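Local coordinates for tyrosine--tRNA ligase, mitochondrial (Coccidioides posadasii, PDB 5IJX), which probably attaches L-tyrosine to its cognate mitochondrial tRNA at the expense of ATP, the crystallised piece being the class I catalytic part of a longer synthetase, at residues D58-R63 with P273-P278; D224-F229 with D251-I256. All blocks are in the same frame, centred on the assembly; numbering follows the deposited sequence.

Contact 1 joins helix 54-63 to the turn that leads into strand 279-283, near the surface of the class I catalytic domain, whereas contact 2 is buried between helices 217-229 and 243-259. Their centres lie about 15 Å apart. In sequence, both helices of contact 2 fall between the two segments of contact 1, and Pro278 bridges the pair in space: its CB packs 3.8 Å from Phe225 CZ, and its CD lies 4.0 Å from Lys254 CG. Contact 2 also borders the tyrosine pocket, because Asp224, on the first of its helices, binds the hydroxyl of the bound amino acid. Contact 1 contributes no residue to that pocket.

Contact 1 of 2, residues D58-R63 with P273-P278; sequences DKLITR and PDLANP
The carboxylate of Asp274 is met from above its plane by the ammonium group of Lys59, and the guanidinium of Arg63 has Leu275 CD1 near NH1 in an oblique approach. The contact lies at one margin of the Rossmann-type catalytic domain, where helix 54-63 receives the turn that precedes strand 279-283. In the salt bridge, Lys59 NZ stands 3.0 Å from Asp274 OD2, about 42° out of the carboxylate plane. The two side chains cross at roughly a right angle, and the lysine chain bends at chi3 (98°), which turns CE in to 3.7 Å from Asp274 CB. Asp272 gives NZ a second carboxylate, probably strengthening the electrostatic hold on this turn.

Beside the ion pair the packing is apolar. Leu275 CD2 rests against the helix between two of its residues, 4.0 Å from Leu60 CA and 4.1 Å from Arg63 CB. Leu60 answers from the helix with CD1, which lies 4.2 Å from Leu275 CD2. Lys64, the residue after helix 54-63, donates a hydrogen bond from NZ to the carbonyl oxygen of Leu275. That same oxygen, Leu275 O, is 3.6 Å from Leu60 CD1.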
ATOM      1  N   ASP A  58      -0.671  25.849 -21.480  1.00 64.64           N
ATOM      2  CA  ASP A  58      -0.963  26.305 -22.835  1.00 73.73           C
ATOM      3  C   ASP A  58       0.184  25.950 -23.776  1.00 71.99           C
ATOM      4  O   ASP A  58      -0.029  25.429 -24.878  1.00 72.24           O
ATOM      5  CB  ASP A  58      -1.212  27.815 -22.828  1.00 74.62           C
ATOM      6  CG  ASP A  58      -2.035  28.278 -24.012  1.00 82.78           C
ATOM      7  OD1 ASP A  58      -2.619  27.421 -24.709  1.00 93.44           O
ATOM      8  OD2 ASP A  58      -2.111  29.504 -24.238  1.00 79.48           O
ATOM      9  N   LYS A  59       1.416  26.214 -23.335  1.00 60.62           N
ATOM     10  CA  LYS A  59       2.595  25.867 -24.121  1.00 60.67           C
ATOM     11  C   LYS A  59       2.645  24.371 -24.404  1.00 73.14           C
ATOM     12  O   LYS A  59       2.876  23.949 -25.543  1.00 75.55           O
ATOM     13  CB  LYS A  59       3.851  26.320 -23.375  1.00 64.55           C
ATOM     14  CG  LYS A  59       5.147  26.172 -24.152  1.00 66.76           C
ATOM     15  CD  LYS A  59       6.312  26.785 -23.379  1.00 65.03           C
ATOM     16  CE  LYS A  59       7.100  25.734 -22.625  1.00 74.61           C
ATOM     17  NZ  LYS A  59       7.971  26.330 -21.569  1.00 87.80           N
ATOM     18  N   LEU A  60       2.439  23.552 -23.371  1.00 75.60           N
ATOM     19  CA  LEU A  60       2.471  22.103 -23.542  1.00 66.61           C
ATOM     20  C   LEU A  60       1.485  21.661 -24.615  1.00 62.56           C
ATOM     21  O   LEU A  60       1.857  20.993 -25.587  1.00 62.27           O
ATOM     22  CB  LEU A  60       2.156  21.417 -22.212  1.00 70.23           C
ATOM     23  CG  LEU A  60       1.989  19.894 -22.268  1.00 64.93           C
ATOM     24  CD1 LEU A  60       3.320  19.213 -22.547  1.00 74.78           C
ATOM     25  CD2 LEU A  60       1.379  19.379 -20.980  1.00 65.22           C
ATOM     26  N   ILE A  61       0.211  22.020 -24.446  1.00 65.94           N
ATOM     27  CA  ILE A  61      -0.819  21.564 -25.373  1.00 57.35           C
ATOM     28  C   ILE A  61      -0.522  22.060 -26.781  1.00 66.89           C
ATOM     29  O   ILE A  61      -0.703  21.332 -27.764  1.00 69.37           O
ATOM     30  CB  ILE A  61      -2.208  22.021 -24.889  1.00 62.94           C
ATOM     31  CG1 ILE A  61      -2.478  21.483 -23.478  1.00 62.17           C
ATOM     32  CG2 ILE A  61      -3.288  21.557 -25.855  1.00 54.82           C
ATOM     33  CD1 ILE A  61      -3.785  21.951 -22.867  1.00 60.06           C
ATOM     34  N   THR A  62      -0.060  23.304 -26.902  1.00 73.18           N
ATOM     35  CA  THR A  62       0.223  23.854 -28.224  1.00 77.05           C
ATOM     36  C   THR A  62       1.369  23.108 -28.902  1.00 79.38           C
ATOM     37  O   THR A  62       1.321  22.847 -30.110  1.00 80.74           O
ATOM     38  CB  THR A  62       0.544  25.344 -28.108  1.00 71.26           C
ATOM     39  OG1 THR A  62      -0.585  26.034 -27.557  1.00 74.56           O
ATOM     40  CG2 THR A  62       0.873  25.937 -29.467  1.00 68.00           C
ATOM     41  N   ARG A  63       2.403  22.752 -28.142  1.00 71.93           N
ATOM     42  CA  ARG A  63       3.603  22.144 -28.702  1.00 80.93           C
ATOM     43  C   ARG A  63       3.549  20.621 -28.773  1.00 80.22           C
ATOM     44  O   ARG A  63       4.412  20.020 -29.421  1.00 80.01           O
ATOM     45  CB  ARG A  63       4.833  22.534 -27.875  1.00 87.64           C
ATOM     46  CG  ARG A  63       5.377  23.929 -28.126  1.00101.40           C
ATOM     47  CD  ARG A  63       6.894  23.919 -28.002  1.00120.41           C
ATOM     48  NE  ARG A  63       7.454  25.244 -27.754  1.00133.44           N
ATOM     49  CZ  ARG A  63       8.611  25.463 -27.135  1.00141.13           C
ATOM     50  NH1 ARG A  63       9.336  24.447 -26.683  1.00139.30           N
ATOM     51  NH2 ARG A  63       9.043  26.703 -26.957  1.00147.74           N
ATOM     52  N   PRO A 273      11.573  21.367 -19.234  1.00 86.28           N
ATOM     53  CA  PRO A 273      10.777  20.647 -18.225  1.00 83.01           C
ATOM     54  C   PRO A 273       9.283  20.848 -18.384  1.00 81.19           C
ATOM     55  O   PRO A 273       8.509  19.926 -18.103  1.00 80.20           O
ATOM     56  CB  PRO A 273      11.283  21.223 -16.894  1.00 90.90           C
ATOM     57  CG  PRO A 273      12.588  21.872 -17.209  1.00 96.31           C
ATOM     58  CD  PRO A 273      12.477  22.352 -18.617  1.00 95.84           C
ATOM     59  N   ASP A 274       8.851  22.032 -18.827  1.00 82.31           N
ATOM     60  CA  ASP A 274       7.426  22.291 -18.996  1.00 88.19           C
ATOM     61  C   ASP A 274       6.768  21.307 -19.953  1.00 81.95           C
ATOM     62  O   ASP A 274       5.548  21.118 -19.888  1.00 75.50           O
ATOM     63  CB  ASP A 274       7.213  23.722 -19.491  1.00 97.91           C
ATOM     64  CG  ASP A 274       7.594  24.761 -18.455  1.00 94.64           C
ATOM     65  OD1 ASP A 274       8.211  24.384 -17.436  1.00 93.14           O
ATOM     66  OD2 ASP A 274       7.283  25.952 -18.660  1.00 90.86           O
ATOM     67  N   LEU A 275       7.541  20.681 -20.840  1.00 77.68           N
ATOM     68  CA  LEU A 275       7.004  19.705 -21.778  1.00 79.62           C
ATOM     69  C   LEU A 275       6.984  18.288 -21.219  1.00 79.61           C
ATOM     70  O   LEU A 275       6.402  17.399 -21.850  1.00 75.54           O
ATOM     71  CB  LEU A 275       7.817  19.728 -23.077  1.00 71.61           C
ATOM     72  CG  LEU A 275       7.804  21.049 -23.849  1.00 84.60           C
ATOM     73  CD1 LEU A 275       8.714  20.966 -25.064  1.00 98.93           C
ATOM     74  CD2 LEU A 275       6.391  21.422 -24.267  1.00 80.24           C
ATOM     75  N   ALA A 276       7.600  18.059 -20.059  1.00 72.82           N
ATOM     76  CA  ALA A 276       7.654  16.740 -19.450  1.00 72.64           C
ATOM     77  C   ALA A 276       6.825  16.621 -18.179  1.00 67.49           C
ATOM     78  O   ALA A 276       6.706  15.514 -17.644  1.00 73.06           O
ATOM     79  CB  ALA A 276       9.110  16.369 -19.128  1.00 72.23           C
ATOM     80  N   ASN A 277       6.246  17.718 -17.686  1.00 67.05           N
ATOM     81  CA  ASN A 277       5.619  17.734 -16.375  1.00 69.11           C
ATOM     82  C   ASN A 277       4.126  17.457 -16.470  1.00 70.17           C
ATOM     83  O   ASN A 277       3.513  17.606 -17.531  1.00 67.96           O
ATOM     84  CB  ASN A 277       5.842  19.086 -15.703  1.00 80.49           C
ATOM     85  CG  ASN A 277       7.209  19.202 -15.065  1.00 86.16           C
ATOM     86  OD1 ASN A 277       8.043  18.307 -15.189  1.00 98.49           O
ATOM     87  ND2 ASN A 277       7.448  20.312 -14.378  1.00 90.28           N
ATOM     88  N   PRO A 278       3.512  17.052 -15.361  1.00 59.94           N
ATOM     89  CA  PRO A 278       2.059  16.883 -15.328  1.00 58.47           C
ATOM     90  C   PRO A 278       1.340  18.180 -14.992  1.00 59.89           C
ATOM     91  O   PRO A 278       1.865  19.061 -14.310  1.00 65.58           O
ATOM     92  CB  PRO A 278       1.871  15.844 -14.215  1.00 59.63           C
ATOM     93  CG  PRO A 278       2.980  16.151 -13.262  1.00 61.39           C
ATOM     94  CD  PRO A 278       4.147  16.580 -14.118  1.00 65.52           C
TER

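Contact 2 of 2, residues D224-F229 with D251-I256. With TYR (tyrosine), chain B.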
ATOM      1  N   ASP A 224      -2.865   6.178 -10.222  1.00 58.99           N
ATOM      2  CA  ASP A 224      -3.572   6.167 -11.497  1.00 50.99           C
ATOM      3  C   ASP A 224      -2.981   7.216 -12.428  1.00 51.90           C
ATOM      4  O   ASP A 224      -2.676   6.935 -13.596  1.00 63.28           O
ATOM      5  CB  ASP A 224      -5.067   6.423 -11.284  1.00 58.07           C
ATOM      6  CG  ASP A 224      -5.763   5.289 -10.562  1.00 61.26           C
ATOM      7  OD1 ASP A 224      -5.162   4.204 -10.422  1.00 60.40           O
ATOM      8  OD2 ASP A 224      -6.924   5.487 -10.149  1.00 56.92           O
ATOM      9  N   PHE A 225      -2.795   8.436 -11.913  1.00 47.02           N
ATOM     10  CA  PHE A 225      -2.204   9.501 -12.718  1.00 42.72           C
ATOM     11  C   PHE A 225      -0.819   9.116 -13.226  1.00 49.00           C
ATOM     12  O   PHE A 225      -0.475   9.403 -14.373  1.00 58.92           O
ATOM     13  CB  PHE A 225      -2.127  10.791 -11.902  1.00 49.62           C
ATOM     14  CG  PHE A 225      -1.943  12.038 -12.732  1.00 53.31           C
ATOM     15  CD1 PHE A 225      -1.779  11.972 -14.109  1.00 54.83           C
ATOM     16  CD2 PHE A 225      -1.930  13.284 -12.125  1.00 59.56           C
ATOM     17  CE1 PHE A 225      -1.611  13.120 -14.857  1.00 55.94           C
ATOM     18  CE2 PHE A 225      -1.765  14.435 -12.870  1.00 59.97           C
ATOM     19  CZ  PHE A 225      -1.605  14.353 -14.239  1.00 59.08           C
ATOM     20  N   TRP A 226      -0.002   8.488 -12.381  1.00 56.46           N
ATOM     21  CA  TRP A 226       1.339   8.089 -12.798  1.00 49.88           C
ATOM     22  C   TRP A 226       1.278   6.999 -13.861  1.00 51.28           C
ATOM     23  O   TRP A 226       1.985   7.063 -14.877  1.00 61.74           O
ATOM     24  CB  TRP A 226       2.122   7.628 -11.567  1.00 46.25           C
ATOM     25  CG  TRP A 226       3.404   6.905 -11.831  1.00 61.31           C
ATOM     26  CD1 TRP A 226       3.708   5.625 -11.469  1.00 67.13           C
ATOM     27  CD2 TRP A 226       4.565   7.423 -12.488  1.00 60.24           C
ATOM     28  NE1 TRP A 226       4.985   5.311 -11.864  1.00 65.11           N
ATOM     29  CE2 TRP A 226       5.534   6.397 -12.494  1.00 67.06           C
ATOM     30  CE3 TRP A 226       4.880   8.651 -13.076  1.00 52.62           C
ATOM     31  CZ2 TRP A 226       6.793   6.564 -13.066  1.00 69.65           C
ATOM     32  CZ3 TRP A 226       6.130   8.813 -13.644  1.00 64.03           C
ATOM     33  CH2 TRP A 226       7.072   7.776 -13.634  1.00 63.27           C
ATOM     34  N   TYR A 227       0.415   6.007 -13.649  1.00 53.45           N
ATOM     35  CA  TYR A 227       0.234   4.933 -14.618  1.00 52.98           C
ATOM     36  C   TYR A 227      -0.121   5.493 -15.987  1.00 52.94           C
ATOM     37  O   TYR A 227       0.482   5.118 -17.000  1.00 56.30           O
ATOM     38  CB  TYR A 227      -0.851   3.978 -14.119  1.00 52.74           C
ATOM     39  CG  TYR A 227      -1.172   2.838 -15.059  1.00 55.88           C
ATOM     40  CD1 TYR A 227      -0.569   1.596 -14.908  1.00 64.55           C
ATOM     41  CD2 TYR A 227      -2.090   2.999 -16.091  1.00 59.12           C
ATOM     42  CE1 TYR A 227      -0.864   0.548 -15.764  1.00 63.88           C
ATOM     43  CE2 TYR A 227      -2.387   1.960 -16.952  1.00 65.72           C
ATOM     44  CZ  TYR A 227      -1.776   0.736 -16.784  1.00 72.30           C
ATOM     45  OH  TYR A 227      -2.078  -0.297 -17.644  1.00 74.40           O
ATOM     46  N   LEU A 228      -1.101   6.400 -16.041  1.00 64.28           N
ATOM     47  CA  LEU A 228      -1.462   7.015 -17.314  1.00 62.66           C
ATOM     48  C   LEU A 228      -0.389   7.978 -17.806  1.00 65.43           C
ATOM     49  O   LEU A 228      -0.284   8.212 -19.014  1.00 58.76           O
ATOM     50  CB  LEU A 228      -2.798   7.742 -17.179  1.00 57.63           C
ATOM     51  CG  LEU A 228      -3.974   6.838 -16.810  1.00 54.83           C
ATOM     52  CD1 LEU A 228      -5.219   7.666 -16.535  1.00 54.09           C
ATOM     53  CD2 LEU A 228      -4.233   5.825 -17.918  1.00 60.63           C
ATOM     54  N   PHE A 229       0.411   8.527 -16.894  1.00 64.56           N
ATOM     55  CA  PHE A 229       1.492   9.428 -17.274  1.00 52.32           C
ATOM     56  C   PHE A 229       2.544   8.694 -18.088  1.00 61.91           C
ATOM     57  O   PHE A 229       3.011   9.202 -19.113  1.00 64.96           O
ATOM     58  CB  PHE A 229       2.109  10.052 -16.021  1.00 52.40           C
ATOM     59  CG  PHE A 229       3.210  11.040 -16.302  1.00 56.40           C
ATOM     60  CD1 PHE A 229       2.918  12.373 -16.544  1.00 63.00           C
ATOM     61  CD2 PHE A 229       4.538  10.642 -16.300  1.00 58.85           C
ATOM     62  CE1 PHE A 229       3.931  13.286 -16.794  1.00 64.70           C
ATOM     63  CE2 PHE A 229       5.552  11.550 -16.547  1.00 60.80           C
ATOM     64  CZ  PHE A 229       5.247  12.874 -16.793  1.00 57.65           C
ATOM     65  N   ASP A 251       2.399  16.757  -7.889  1.00 51.68           N
ATOM     66  CA  ASP A 251       3.526  16.717  -6.968  1.00 61.09           C
ATOM     67  C   ASP A 251       4.039  15.298  -6.779  1.00 58.34           C
ATOM     68  O   ASP A 251       5.246  15.091  -6.602  1.00 57.90           O
ATOM     69  CB  ASP A 251       3.131  17.318  -5.622  1.00 63.14           C
ATOM     70  CG  ASP A 251       2.853  18.806  -5.713  1.00 72.89           C
ATOM     71  OD1 ASP A 251       3.273  19.429  -6.714  1.00 75.42           O
ATOM     72  OD2 ASP A 251       2.224  19.358  -4.782  1.00 71.68           O
ATOM     73  N   ALA A 252       3.149  14.307  -6.826  1.00 47.13           N
ATOM     74  CA  ALA A 252       3.593  12.924  -6.706  1.00 45.89           C
ATOM     75  C   ALA A 252       4.475  12.547  -7.889  1.00 55.38           C
ATOM     76  O   ALA A 252       5.628  12.130  -7.718  1.00 68.03           O
ATOM     77  CB  ALA A 252       2.386  11.989  -6.599  1.00 48.70           C
ATOM     78  N   ILE A 253       3.956  12.724  -9.106  1.00 59.56           N
ATOM     79  CA  ILE A 253       4.713  12.361 -10.301  1.00 62.66           C
ATOM     80  C   ILE A 253       6.045  13.094 -10.323  1.00 56.40           C
ATOM     81  O   ILE A 253       7.104  12.490 -10.525  1.00 55.90           O
ATOM     82  CB  ILE A 253       3.888  12.652 -11.568  1.00 67.33           C
ATOM     83  CG1 ILE A 253       2.648  11.754 -11.604  1.00 61.17           C
ATOM     84  CG2 ILE A 253       4.747  12.458 -12.822  1.00 68.73           C
ATOM     85  CD1 ILE A 253       1.694  12.056 -12.735  1.00 65.27           C
ATOM     86  N   LYS A 254       6.010  14.414 -10.132  1.00 49.95           N
ATOM     87  CA  LYS A 254       7.248  15.177 -10.062  1.00 55.39           C
ATOM     88  C   LYS A 254       8.201  14.552  -9.053  1.00 61.95           C
ATOM     89  O   LYS A 254       9.379  14.320  -9.353  1.00 69.92           O
ATOM     90  CB  LYS A 254       6.945  16.634  -9.710  1.00 54.43           C
ATOM     91  CG  LYS A 254       6.195  17.373 -10.818  1.00 58.14           C
ATOM     92  CD  LYS A 254       5.813  18.790 -10.424  1.00 61.91           C
ATOM     93  CE  LYS A 254       5.188  19.539 -11.596  1.00 63.46           C
ATOM     94  NZ  LYS A 254       4.477  20.781 -11.172  1.00 79.29           N
ATOM     95  N   GLY A 255       7.693  14.226  -7.861  1.00 50.97           N
ATOM     96  CA  GLY A 255       8.543  13.609  -6.856  1.00 53.09           C
ATOM     97  C   GLY A 255       9.227  12.360  -7.375  1.00 58.17           C
ATOM     98  O   GLY A 255      10.402  12.116  -7.089  1.00 63.84           O
ATOM     99  N   ILE A 256       8.502  11.558  -8.155  1.00 54.96           N
ATOM    100  CA  ILE A 256       9.097  10.366  -8.754  1.00 50.63           C
ATOM    101  C   ILE A 256      10.219  10.760  -9.705  1.00 64.83           C
ATOM    102  O   ILE A 256      11.329  10.217  -9.643  1.00 69.41           O
ATOM    103  CB  ILE A 256       8.013   9.534  -9.463  1.00 49.59           C
ATOM    104  CG1 ILE A 256       7.040   8.968  -8.428  1.00 56.72           C
ATOM    105  CG2 ILE A 256       8.642   8.413 -10.285  1.00 55.55           C
ATOM    106  CD1 ILE A 256       5.858   8.236  -9.027  1.00 61.04           C
TER
HETATM  107  N   TYR B 501     -12.027  11.251  -7.144  1.00 71.34           N
HETATM  108  CA  TYR B 501     -13.017  11.129  -8.208  1.00 77.88           C
HETATM  109  C   TYR B 501     -14.430  11.327  -7.658  1.00 80.94           C
HETATM  110  O   TYR B 501     -15.351  11.725  -8.376  1.00 73.96           O
HETATM  111  CB  TYR B 501     -12.904   9.760  -8.888  1.00 76.73           C
HETATM  112  CG  TYR B 501     -11.521   9.431  -9.421  1.00 63.18           C
HETATM  113  CD1 TYR B 501     -10.713  10.411  -9.984  1.00 55.85           C
HETATM  114  CD2 TYR B 501     -11.025   8.135  -9.359  1.00 56.12           C
HETATM  115  CE1 TYR B 501      -9.451  10.107 -10.471  1.00 57.41           C
HETATM  116  CE2 TYR B 501      -9.766   7.823  -9.842  1.00 53.17           C
HETATM  117  CZ  TYR B 501      -8.983   8.810 -10.396  1.00 56.95           C
HETATM  118  OH  TYR B 501      -7.731   8.496 -10.876  1.00 52.88           O
HETATM  119  OXT TYR B 501     -14.686  11.091  -6.477  1.00 84.91           O
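Segments 224-229 and 251-256, on helices 217-229 and 243-259, cross at -58°, with their axes 9.7 Å apart at closest approach. The two helices come before and after strand 233-239 of the parallel core in the Rossmann fold of class I synthetases, and the interface is entirely apolar. Ile253 reaches in among three aromatic side chains. With chi2 at 174° its CD1 is anti to CA, and this methyl lies over one face of Phe225, 3.7 Å from the ring centroid but shifted toward the rim. The other branch, CG2, sits 3.8 Å above the centre of the Phe229 ring, only 6° off the normal, and also touches Trp226 CE3. Farther along the second helix, Ile256 lies over a face of the indole: CD1 is 3.8 Å from the centroid of the five-membered ring, while CG2 packs on CZ2 and CH2 of the six-membered one.

Next to Phe225 in sequence, Asp224 belongs to the substrate pocket. Trp172 and Trp173 donate indole N-H groups to its OD1, and Asn169 binds OD2, a second shell that should fix the carboxylate. The bound tyrosine donates its OH to Asp224 OD2 at 3.2 Å.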